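Local coordinates for formate dehydrogenase (Pyrobaculum aerophilum, PDB 1QP8), which binds NADPH and, as a member of the D-isomer specific 2-hydroxyacid dehydrogenase family, probably interconverts 2-oxoacids and 2-hydroxyacids, at residues 59-63 / 64-68; 163-167 / 168-172; 220-223 / 224-228; 281-284 / 285-289. One frame throughout, in Å; residues are numbered along the deposited sequence.

Contact 1: residues 59-63 / 64-68; sequences AGLDH and LPWES. With NDP (NADPH dihydro-nicotinamide-adenine-dinucleotide phosphate), chain C.
Leu61 and Trp66 meet through a shared backbone oxygen as well as through their side chains. The carbonyl O of Leu61 takes a hydrogen bond from the indole NE1 of Trp66 at 2.9 Å and another from the amide N of Leu64 at 3.1 Å. The two donors come from opposite faces of the carbonyl plane, and the indole N-H bond is somewhat bent, at 137°. Around this oxygen the packing is close: Leu64 lays its CB over one face of the indole, 3.8 Å above the plane and toward the rim, while its CD1 meets Leu61 CB at 4.1 Å. Leu61 CD1 reaches Trp66 CZ2 at 4.2 Å. The branched leucines give the turn apolar surface on the side of the indole, and tryptophan offers a broad apolar surface together with one N-H to spend on the carbonyl. The backbone from Leu61 to Leu64 makes a type I beta turn in the loop between strands 54-55 and 75-76, just beyond the cofactor site, where Ala59 CB lies 3.4 Å from C6N of the NADPH nicotinamide (NDP) and Gly60 brings its CA against the ribose hydroxyl O3D. On the looser, partly exposed side, the His63 ring lies alongside Leu64, whose CG sits over one of its faces. Asp62 is directed away from the residues that follow, and its OD2 forms a salt bridge with Arg240.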
loop_
_atom_site.group_PDB
_atom_site.type_symbol
_atom_site.label_atom_id
_atom_site.label_comp_id
_atom_site.label_asym_id
_atom_site.label_seq_id
_atom_site.Cartn_x
_atom_site.Cartn_y
_atom_site.Cartn_z
ATOM N N ALA A 59 22.788 -2.522 -3.962
ATOM C CA ALA A 59 22.566 -1.151 -4.388
ATOM C C ALA A 59 23.433 -0.156 -3.626
ATOM O O ALA A 59 23.759 0.911 -4.155
ATOM C CB ALA A 59 21.107 -0.796 -4.229
ATOM N N GLY A 60 23.803 -0.508 -2.392
ATOM C CA GLY A 60 24.622 0.374 -1.574
ATOM C C GLY A 60 26.086 0.002 -1.584
ATOM O O GLY A 60 26.426 -1.066 -2.075
ATOM N N LEU A 61 26.946 0.863 -1.039
ATOM C CA LEU A 61 28.383 0.600 -1.019
ATOM C C LEU A 61 29.057 0.927 0.307
ATOM O O LEU A 61 30.275 0.789 0.441
ATOM C CB LEU A 61 29.081 1.411 -2.100
ATOM C CG LEU A 61 28.382 1.631 -3.431
ATOM C CD1 LEU A 61 29.294 2.472 -4.296
ATOM C CD2 LEU A 61 28.078 0.309 -4.120
ATOM N N ASP A 62 28.277 1.377 1.279
ATOM C CA ASP A 62 28.823 1.733 2.583
ATOM C C ASP A 62 29.526 0.557 3.262
ATOM O O ASP A 62 30.500 0.748 3.996
ATOM C CB ASP A 62 27.707 2.243 3.487
ATOM C CG ASP A 62 26.563 1.256 3.606
ATOM O OD1 ASP A 62 25.815 1.075 2.611
ATOM O OD2 ASP A 62 26.421 0.659 4.696
ATOM N N HIS A 63 29.042 -0.655 3.010
ATOM C CA HIS A 63 29.638 -1.839 3.615
ATOM C C HIS A 63 31.051 -2.170 3.115
ATOM O O HIS A 63 31.757 -2.972 3.727
ATOM C CB HIS A 63 28.736 -3.045 3.394
ATOM C CG HIS A 63 28.487 -3.338 1.955
ATOM N ND1 HIS A 63 27.676 -2.548 1.168
ATOM C CD2 HIS A 63 28.968 -4.311 1.146
ATOM C CE1 HIS A 63 27.666 -3.023 -0.064
ATOM N NE2 HIS A 63 28.442 -4.093 -0.105
ATOM N N LEU A 64 31.469 -1.566 2.009
ATOM C CA LEU A 64 32.802 -1.835 1.471
ATOM C C LEU A 64 33.924 -1.225 2.297
ATOM O O LEU A 64 33.828 -0.080 2.748
ATOM C CB LEU A 64 32.918 -1.288 0.057
ATOM C CG LEU A 64 32.036 -1.852 -1.047
ATOM C CD1 LEU A 64 32.364 -1.088 -2.333
ATOM C CD2 LEU A 64 32.302 -3.340 -1.235
ATOM N N PRO A 65 35.028 -1.968 2.470
ATOM C CA PRO A 65 36.191 -1.506 3.236
ATOM C C PRO A 65 36.534 -0.060 2.933
ATOM O O PRO A 65 36.725 0.740 3.837
ATOM C CB PRO A 65 37.300 -2.414 2.763
ATOM C CG PRO A 65 36.608 -3.676 2.457
ATOM C CD PRO A 65 35.316 -3.245 1.794
ATOM N N TRP A 66 36.621 0.267 1.652
ATOM C CA TRP A 66 36.950 1.619 1.217
ATOM C C TRP A 66 38.337 2.054 1.662
ATOM O O TRP A 66 39.149 2.476 0.838
ATOM C CB TRP A 66 35.908 2.632 1.708
ATOM C CG TRP A 66 34.706 2.671 0.833
ATOM C CD1 TRP A 66 33.414 2.432 1.203
ATOM C CD2 TRP A 66 34.671 2.931 -0.585
ATOM N NE1 TRP A 66 32.577 2.518 0.107
ATOM C CE2 TRP A 66 33.325 2.824 -1.002
ATOM C CE3 TRP A 66 35.659 3.235 -1.532
ATOM C CZ2 TRP A 66 32.926 3.016 -2.336
ATOM C CZ3 TRP A 66 35.266 3.423 -2.862
ATOM C CH2 TRP A 66 33.908 3.312 -3.250
ATOM N N GLU A 67 38.624 1.946 2.951
ATOM C CA GLU A 67 39.931 2.355 3.430
ATOM C C GLU A 67 40.985 1.343 3.009
ATOM O O GLU A 67 42.177 1.547 3.227
ATOM C CB GLU A 67 39.937 2.540 4.957
ATOM C CG GLU A 67 39.974 1.269 5.800
ATOM C CD GLU A 67 38.630 0.557 5.898
ATOM O OE1 GLU A 67 37.605 1.241 6.116
ATOM O OE2 GLU A 67 38.599 -0.690 5.772
ATOM N N SER A 68 40.544 0.254 2.388
ATOM C CA SER A 68 41.484 -0.768 1.943
ATOM C C SER A 68 41.456 -0.953 0.433
ATOM O O SER A 68 42.170 -1.796 -0.102
ATOM C CB SER A 68 41.195 -2.101 2.641
ATOM O OG SER A 68 41.795 -2.138 3.923
HETATM P PA NDP C . 20.629 5.584 -5.943
HETATM O O1A NDP C . 21.952 5.395 -5.270
HETATM O O2A NDP C . 20.501 4.110 -5.966
HETATM O O5B NDP C . 20.356 6.728 -4.786
HETATM C C5B NDP C . 20.702 8.083 -5.286
HETATM C C4B NDP C . 19.627 9.125 -4.808
HETATM O O4B NDP C . 19.769 9.549 -3.396
HETATM C C3B NDP C . 19.707 10.506 -5.569
HETATM O O3B NDP C . 18.483 11.205 -5.427
HETATM C C2B NDP C . 20.912 11.088 -4.830
HETATM O O2B NDP C . 21.353 12.386 -4.991
HETATM C C1B NDP C . 20.561 10.763 -3.438
HETATM N N9A NDP C . 21.675 10.856 -2.551
HETATM C C8A NDP C . 22.822 10.115 -2.448
HETATM N N7A NDP C . 23.603 10.529 -1.449
HETATM C C5A NDP C . 22.905 11.579 -0.907
HETATM C C6A NDP C . 23.199 12.468 0.192
HETATM N N6A NDP C . 24.350 12.326 0.878
HETATM N N1A NDP C . 22.266 13.455 0.486
HETATM C C2A NDP C . 21.111 13.538 -0.280
HETATM N N3A NDP C . 20.772 12.771 -1.301
HETATM C C4A NDP C . 21.719 11.791 -1.548
HETATM O O3 NDP C . 19.162 5.313 -5.460
HETATM P PN NDP C . 18.173 4.224 -4.731
HETATM O O1N NDP C . 16.786 4.737 -4.645
HETATM O O2N NDP C . 18.215 2.886 -5.406
HETATM O O5D NDP C . 18.791 4.019 -3.201
HETATM C C5D NDP C . 19.908 3.114 -3.034
HETATM C C4D NDP C . 20.177 3.037 -1.522
HETATM O O4D NDP C . 19.024 2.458 -0.865
HETATM C C3D NDP C . 21.358 2.114 -1.225
HETATM O O3D NDP C . 22.553 2.876 -1.265
HETATM C C2D NDP C . 20.970 1.539 0.163
HETATM O O2D NDP C . 21.513 2.326 1.234
HETATM C C1D NDP C . 19.424 1.485 0.130
HETATM N N1N NDP C . 18.872 0.090 -0.215
HETATM C C2N NDP C . 18.047 -0.522 0.790
HETATM C C3N NDP C . 17.531 -1.805 0.484
HETATM C C7N NDP C . 16.620 -2.504 1.567
HETATM O O7N NDP C . 16.027 -3.514 1.238
HETATM N N7N NDP C . 16.556 -1.929 2.799
HETATM C C4N NDP C . 17.773 -2.523 -0.750
HETATM C C5N NDP C . 18.613 -1.785 -1.659
HETATM C C6N NDP C . 19.149 -0.551 -1.446
HETATM P P2B NDP C . 22.617 12.556 -6.114
HETATM O O1X NDP C . 22.782 14.045 -5.930
HETATM O O2X NDP C . 23.692 11.704 -5.540
HETATM O O3X NDP C . 22.069 12.091 -7.377
#

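Contact 2: residues 163-167 / 168-172; sequences RFTNS and LEEAL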
loop_
_atom_site.group_PDB
_atom_site.type_symbol
_atom_site.label_atom_id
_atom_site.label_comp_id
_atom_site.label_asym_id
_atom_site.label_seq_id
_atom_site.Cartn_x
_atom_site.Cartn_y
_atom_site.Cartn_z
ATOM N N ARG A 163 7.440 18.965 -4.449
ATOM C CA ARG A 163 8.109 20.216 -4.152
ATOM C C ARG A 163 9.560 20.070 -3.667
ATOM O O ARG A 163 9.869 20.444 -2.540
ATOM C CB ARG A 163 7.276 20.977 -3.109
ATOM C CG ARG A 163 7.723 22.405 -2.823
ATOM C CD ARG A 163 7.679 22.702 -1.325
ATOM N NE ARG A 163 6.447 22.242 -0.681
ATOM C CZ ARG A 163 6.239 22.278 0.633
ATOM N NH1 ARG A 163 7.188 22.759 1.440
ATOM N NH2 ARG A 163 5.096 21.817 1.140
ATOM N N PHE A 164 10.447 19.556 -4.520
ATOM C CA PHE A 164 11.868 19.356 -4.157
ATOM C C PHE A 164 12.474 20.324 -3.112
ATOM O O PHE A 164 12.190 21.511 -3.134
ATOM C CB PHE A 164 12.740 19.403 -5.416
ATOM C CG PHE A 164 14.206 19.374 -5.122
ATOM C CD1 PHE A 164 14.868 18.168 -4.948
ATOM C CD2 PHE A 164 14.902 20.554 -4.907
ATOM C CE1 PHE A 164 16.197 18.141 -4.555
ATOM C CE2 PHE A 164 16.231 20.534 -4.515
ATOM C CZ PHE A 164 16.878 19.326 -4.337
ATOM N N THR A 165 13.334 19.805 -2.229
ATOM C CA THR A 165 14.005 20.593 -1.178
ATOM C C THR A 165 15.453 20.156 -1.051
ATOM O O THR A 165 15.828 19.114 -1.573
ATOM C CB THR A 165 13.401 20.343 0.209
ATOM O OG1 THR A 165 12.039 20.765 0.222
ATOM C CG2 THR A 165 14.170 21.108 1.278
ATOM N N ASN A 166 16.259 20.938 -0.337
ATOM C CA ASN A 166 17.657 20.596 -0.119
ATOM C C ASN A 166 17.882 20.596 1.385
ATOM O O ASN A 166 19.018 20.648 1.857
ATOM C CB ASN A 166 18.591 21.605 -0.796
ATOM C CG ASN A 166 18.390 23.011 -0.285
ATOM O OD1 ASN A 166 17.429 23.687 -0.658
ATOM N ND2 ASN A 166 19.289 23.460 0.585
ATOM N N SER A 167 16.782 20.554 2.129
ATOM C CA SER A 167 16.828 20.509 3.586
ATOM C C SER A 167 15.900 19.401 4.076
ATOM O O SER A 167 14.677 19.488 3.928
ATOM C CB SER A 167 16.408 21.852 4.191
ATOM O OG SER A 167 15.116 22.229 3.756
ATOM N N LEU A 168 16.487 18.346 4.638
ATOM C CA LEU A 168 15.695 17.229 5.147
ATOM C C LEU A 168 14.610 17.798 6.053
ATOM O O LEU A 168 13.452 17.373 5.988
ATOM C CB LEU A 168 16.567 16.246 5.946
ATOM C CG LEU A 168 17.166 16.694 7.293
ATOM C CD1 LEU A 168 16.808 15.706 8.386
ATOM C CD2 LEU A 168 18.674 16.819 7.179
ATOM N N GLU A 169 14.998 18.773 6.880
ATOM C CA GLU A 169 14.086 19.434 7.810
ATOM C C GLU A 169 12.827 19.904 7.106
ATOM O O GLU A 169 11.726 19.466 7.419
ATOM C CB GLU A 169 14.777 20.620 8.479
ATOM C CG GLU A 169 15.796 20.220 9.525
ATOM C CD GLU A 169 16.319 21.402 10.332
ATOM O OE1 GLU A 169 15.502 22.282 10.701
ATOM O OE2 GLU A 169 17.541 21.444 10.610
ATOM N N GLU A 170 12.988 20.807 6.154
ATOM C CA GLU A 170 11.844 21.303 5.410
ATOM C C GLU A 170 11.422 20.210 4.445
ATOM O O GLU A 170 11.823 20.206 3.283
ATOM C CB GLU A 170 12.221 22.581 4.648
ATOM C CG GLU A 170 11.145 23.100 3.692
ATOM C CD GLU A 170 9.807 23.341 4.375
ATOM O OE1 GLU A 170 9.758 24.177 5.310
ATOM O OE2 GLU A 170 8.811 22.694 3.976
ATOM N N ALA A 171 10.625 19.276 4.945
ATOM C CA ALA A 171 10.127 18.142 4.169
ATOM C C ALA A 171 9.434 17.319 5.228
ATOM O O ALA A 171 8.412 16.676 4.989
ATOM C CB ALA A 171 11.285 17.351 3.568
ATOM N N LEU A 172 10.020 17.371 6.417
ATOM C CA LEU A 172 9.504 16.674 7.580
ATOM C C LEU A 172 8.552 17.601 8.344
ATOM O O LEU A 172 7.680 17.133 9.070
ATOM C CB LEU A 172 10.668 16.254 8.488
ATOM C CG LEU A 172 11.765 15.345 7.919
ATOM C CD1 LEU A 172 12.738 15.036 9.023
ATOM C CD2 LEU A 172 11.186 14.043 7.383
#
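Thr165 OG1 donates a hydrogen bond to the backbone O of Glu170 at 3.1 Å, almost in line with the carbonyl bond. Threonine suits the spot because its hydroxyl can serve that carbonyl from a short side chain. Glu170 is the central residue of an inverse gamma turn, within the weakly bonded helix 169-172. Its side chain makes the second link: OE2 receives NH1 of Arg163 at 3.0 Å in a salt bridge whose hydrogen bond is weak, the N-H...O angle being only 122°. The acid approaches the edge of the guanidinium, near its plane, but the carboxylate is turned 37° from that plane and the two side chains cross at about a right angle. Both chains are bent where they meet: Arg163 folds at chi2 and chi3, while Glu170 leaves the backbone with CG anti to N and then kinks at chi2, 56°. The loop 163-167 follows strand 149-153 of the NAD-binding domain, and Arg163 and Thr165 are hydrogen-bonded through their backbones to Val150 and Gly152 of that strand; the contact thus fastens a short helix beside an outer strand of the sheet. Arg151 on that strand also lies near the pair, as a long, weak partner of Glu170 OE2 and with its charge close to that of Arg163. Glu170 therefore probably offsets the charge of Arg163 and, more weakly, that of Arg151, which would favour its ionised form.

Contact 3: residues 220-223 / 224-228; sequences VLRI and LKERP
Arg227 turns one face of its guanidinium to Ile223, whose CD1 lies 3.7 Å from NH1. The aliphatic part of the arginine packs as well, CD resting 3.4 Å from Ile223 CG1, so a long chain with an apolar stem suits this side of the helix. Its bends at chi2 and chi3 bring one guanidinium face against Ile223 CD1. The guanidinium of Arg222 meets Glu226 obliquely instead: NE lies 3.2 Å from OE2 in a salt bridge with a weak hydrogen bond, the two planes 52° apart. Glu226 OE1 is hydrogen-bonded to Tyr194 OH, and Arg222 makes a cation-pi contact with the same tyrosine. Between these polar pairs, Ile223 O accepts the amides of Glu226 and Arg227, the latter at 2.8 Å. One turn earlier, Val220 CG1 and Leu224 CD1 touch at 3.9 Å, side by side on the buried flank. This helix, 217-226, is the crossover between strands 205-208 and 231-234 in the Rossmann-type domain; Val220 and Leu224 face Phe232 of the second strand and Phe249 of helix 247-250, while Ile223 packs on helix 194-197.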
loop_
_atom_site.group_PDB
_atom_site.type_symbol
_atom_site.label_atom_id
_atom_site.label_comp_id
_atom_site.label_asym_id
_atom_site.label_seq_id
_atom_site.Cartn_x
_atom_site.Cartn_y
_atom_site.Cartn_z
ATOM N N VAL A 220 15.494 8.264 17.269
ATOM C CA VAL A 220 14.313 7.464 16.936
ATOM C C VAL A 220 13.692 6.908 18.209
ATOM O O VAL A 220 12.496 7.063 18.474
ATOM C CB VAL A 220 14.682 6.258 16.072
ATOM C CG1 VAL A 220 13.427 5.683 15.443
ATOM C CG2 VAL A 220 15.722 6.654 15.028
ATOM N N LEU A 221 14.537 6.249 18.988
ATOM C CA LEU A 221 14.142 5.637 20.235
ATOM C C LEU A 221 13.448 6.670 21.114
ATOM O O LEU A 221 12.376 6.427 21.674
ATOM C CB LEU A 221 15.400 5.120 20.917
ATOM C CG LEU A 221 15.378 3.919 21.851
ATOM C CD1 LEU A 221 14.532 2.777 21.280
ATOM C CD2 LEU A 221 16.820 3.484 22.032
ATOM N N ARG A 222 14.055 7.839 21.218
ATOM C CA ARG A 222 13.504 8.872 22.058
ATOM C C ARG A 222 12.148 9.368 21.623
ATOM O O ARG A 222 11.236 9.470 22.442
ATOM C CB ARG A 222 14.454 10.051 22.138
ATOM C CG ARG A 222 13.776 11.288 22.652
ATOM C CD ARG A 222 14.736 12.415 22.846
ATOM N NE ARG A 222 13.998 13.654 23.011
ATOM C CZ ARG A 222 14.512 14.775 23.491
ATOM N NH1 ARG A 222 15.785 14.814 23.865
ATOM N NH2 ARG A 222 13.743 15.854 23.599
ATOM N N ILE A 223 11.995 9.701 20.347
ATOM C CA ILE A 223 10.701 10.202 19.917
ATOM C C ILE A 223 9.647 9.108 20.014
ATOM O O ILE A 223 8.486 9.385 20.309
ATOM C CB ILE A 223 10.726 10.768 18.483
ATOM C CG1 ILE A 223 9.465 11.606 18.262
ATOM C CG2 ILE A 223 10.780 9.652 17.459
ATOM C CD1 ILE A 223 9.368 12.232 16.894
ATOM N N LEU A 224 10.052 7.862 19.775
ATOM C CA LEU A 224 9.111 6.759 19.859
ATOM C C LEU A 224 8.586 6.659 21.267
ATOM O O LEU A 224 7.402 6.407 21.459
ATOM C CB LEU A 224 9.767 5.446 19.462
ATOM C CG LEU A 224 9.722 5.176 17.964
ATOM C CD1 LEU A 224 10.667 4.033 17.620
ATOM C CD2 LEU A 224 8.301 4.871 17.569
ATOM N N LYS A 225 9.459 6.869 22.252
ATOM C CA LYS A 225 9.046 6.802 23.657
ATOM C C LYS A 225 8.252 8.020 24.107
ATOM O O LYS A 225 7.687 8.017 25.197
ATOM C CB LYS A 225 10.254 6.659 24.577
ATOM C CG LYS A 225 10.868 5.278 24.607
ATOM C CD LYS A 225 12.217 5.317 25.287
ATOM C CE LYS A 225 12.861 3.944 25.311
ATOM N NZ LYS A 225 14.318 4.010 25.662
ATOM N N GLU A 226 8.217 9.061 23.282
ATOM C CA GLU A 226 7.477 10.266 23.631
ATOM C C GLU A 226 6.147 10.344 22.911
ATOM O O GLU A 226 5.140 10.738 23.494
ATOM C CB GLU A 226 8.267 11.523 23.282
ATOM C CG GLU A 226 9.636 11.630 23.912
ATOM C CD GLU A 226 10.229 13.000 23.688
ATOM O OE1 GLU A 226 9.803 13.659 22.712
ATOM O OE2 GLU A 226 11.112 13.411 24.474
ATOM N N ARG A 227 6.140 9.992 21.634
ATOM C CA ARG A 227 4.912 10.062 20.866
ATOM C C ARG A 227 4.366 8.680 20.540
ATOM O O ARG A 227 4.784 8.030 19.582
ATOM C CB ARG A 227 5.148 10.907 19.606
ATOM C CG ARG A 227 5.460 12.360 19.973
ATOM C CD ARG A 227 6.516 13.043 19.104
ATOM N NE ARG A 227 5.940 13.716 17.946
ATOM C CZ ARG A 227 6.457 14.801 17.379
ATOM N NH1 ARG A 227 7.565 15.348 17.863
ATOM N NH2 ARG A 227 5.865 15.339 16.326
ATOM N N PRO A 228 3.423 8.205 21.361
ATOM C CA PRO A 228 2.805 6.891 21.176
ATOM C C PRO A 228 2.175 6.716 19.787
ATOM O O PRO A 228 2.196 5.622 19.226
ATOM C CB PRO A 228 1.781 6.833 22.312
ATOM C CG PRO A 228 2.443 7.644 23.395
ATOM C CD PRO A 228 2.962 8.829 22.616
#

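Contact 4: residues 281-284 / 285-289; sequences NLIT and YATGG
Thr287 grips the carbonyl O of Ile283 twice, with its backbone N at 2.7 Å and its hydroxyl OG1 also at 2.7 Å. The hydroxyl is placed by chi1 of 45°, which sets OG1 between the backbone N and the carbonyl carbon and turns it back toward the preceding turn. Threonine thereby adds a second donor to the oxygen that already takes its own amide, near the end of helix 268-286. Next along the chain, Gly289 N reaches Thr284 O at 2.6 Å, and Gly288 N reaches Tyr285 O at 3.0 Å. Together these bonds form a Schellman motif with Gly288 at the C-prime position. The positive phi of Gly288, 82°, would jam a CB against the carbonyl oxygen of the residue before, which explains the glycine. Gly289 also fits its place, since a CB there would press tightly on Thr284 OG1. Behind the cap, Tyr285 N and Ala286 N continue the helical bonding to Asn281 O and Leu282 O. The Tyr285 ring swings out with CG anti to the backbone N (chi1 160°), and Leu282 O lies at its edge, in its plane, while Leu282 CD1 touches Tyr285 CD2 at 4.4 Å. Farther out, Tyr285 stacks on Phe53, which Leu282 also touches. Asn281 ties the helix to its surroundings, its OD1 accepting from the amide of Arg292 and its ND2 donating to Gln55. The last carbonyls of a helix have no further helical amides to accept from; here the amides of 287-289 and the Thr287 hydroxyl serve them.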
loop_
_atom_site.group_PDB
_atom_site.type_symbol
_atom_site.label_atom_id
_atom_site.label_comp_id
_atom_site.label_asym_id
_atom_site.label_seq_id
_atom_site.Cartn_x
_atom_site.Cartn_y
_atom_site.Cartn_z
ATOM N N ASN A 281 26.446 -4.670 -16.407
ATOM C CA ASN A 281 27.225 -3.459 -16.245
ATOM C C ASN A 281 28.709 -3.753 -16.330
ATOM O O ASN A 281 29.509 -2.954 -16.833
ATOM C CB ASN A 281 26.905 -2.824 -14.902
ATOM C CG ASN A 281 27.378 -1.391 -14.818
ATOM O OD1 ASN A 281 27.035 -0.569 -15.668
ATOM N ND2 ASN A 281 28.171 -1.081 -13.797
ATOM N N LEU A 282 29.066 -4.919 -15.833
ATOM C CA LEU A 282 30.442 -5.342 -15.808
ATOM C C LEU A 282 30.919 -5.586 -17.232
ATOM O O LEU A 282 32.052 -5.255 -17.593
ATOM C CB LEU A 282 30.515 -6.604 -14.964
ATOM C CG LEU A 282 31.821 -7.288 -14.628
ATOM C CD1 LEU A 282 32.874 -6.258 -14.422
ATOM C CD2 LEU A 282 31.615 -8.155 -13.373
ATOM N N ILE A 283 30.037 -6.146 -18.050
ATOM C CA ILE A 283 30.365 -6.447 -19.432
ATOM C C ILE A 283 30.562 -5.184 -20.255
ATOM O O ILE A 283 31.444 -5.143 -21.124
ATOM C CB ILE A 283 29.277 -7.327 -20.068
ATOM C CG1 ILE A 283 29.289 -8.695 -19.393
ATOM C CG2 ILE A 283 29.522 -7.485 -21.549
ATOM C CD1 ILE A 283 28.151 -9.576 -19.795
ATOM N N THR A 284 29.748 -4.155 -20.000
ATOM C CA THR A 284 29.924 -2.920 -20.753
ATOM C C THR A 284 31.246 -2.307 -20.329
ATOM O O THR A 284 31.898 -1.611 -21.102
ATOM C CB THR A 284 28.791 -1.894 -20.542
ATOM O OG1 THR A 284 29.364 -0.650 -20.123
ATOM C CG2 THR A 284 27.768 -2.393 -19.535
ATOM N N TYR A 285 31.650 -2.564 -19.095
ATOM C CA TYR A 285 32.934 -2.064 -18.659
ATOM C C TYR A 285 33.971 -2.848 -19.458
ATOM O O TYR A 285 34.889 -2.283 -20.045
ATOM C CB TYR A 285 33.162 -2.336 -17.183
ATOM C CG TYR A 285 34.629 -2.280 -16.830
ATOM C CD1 TYR A 285 35.268 -1.058 -16.626
ATOM C CD2 TYR A 285 35.390 -3.448 -16.761
ATOM C CE1 TYR A 285 36.625 -0.995 -16.366
ATOM C CE2 TYR A 285 36.742 -3.401 -16.503
ATOM C CZ TYR A 285 37.357 -2.171 -16.307
ATOM O OH TYR A 285 38.705 -2.112 -16.046
ATOM N N ALA A 286 33.810 -4.166 -19.472
ATOM C CA ALA A 286 34.727 -5.050 -20.182
ATOM C C ALA A 286 34.868 -4.702 -21.659
ATOM O O ALA A 286 35.963 -4.730 -22.204
ATOM C CB ALA A 286 34.267 -6.492 -20.038
ATOM N N THR A 287 33.760 -4.381 -22.308
ATOM C CA THR A 287 33.801 -4.049 -23.718
ATOM C C THR A 287 34.159 -2.593 -24.009
ATOM O O THR A 287 33.996 -2.120 -25.134
ATOM C CB THR A 287 32.475 -4.402 -24.382
ATOM O OG1 THR A 287 31.390 -3.954 -23.569
ATOM C CG2 THR A 287 32.373 -5.888 -24.541
ATOM N N GLY A 288 34.640 -1.886 -22.991
ATOM C CA GLY A 288 35.052 -0.504 -23.175
ATOM C C GLY A 288 34.000 0.589 -23.150
ATOM O O GLY A 288 34.230 1.677 -23.679
ATOM N N GLY A 289 32.848 0.316 -22.547
ATOM C CA GLY A 289 31.804 1.324 -22.471
ATOM C C GLY A 289 31.771 1.919 -21.075
ATOM O O GLY A 289 32.519 1.479 -20.206
#

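Overall arrangement
The four contacts follow one another along the chain, and none touches another. Contact 1 alone includes residues of the NADPH pocket. Contact 2 belongs to the NAD-binding domain, with the side chain of Leu168 about 8 Å from NADPH; the centres of contacts 1 and 2 are 27 Å apart. Contact 3 shares that Rossmann-type domain and comes within about 8 Å of contact 2 at the nearest atoms, yet lies away from the annotated sites. Contact 4 closes helix 268-286, about 10 Å from contact 1 at the nearest atoms. Contacts 3 and 4, 48 Å apart between centres, lie on opposite sides of the chain's centre.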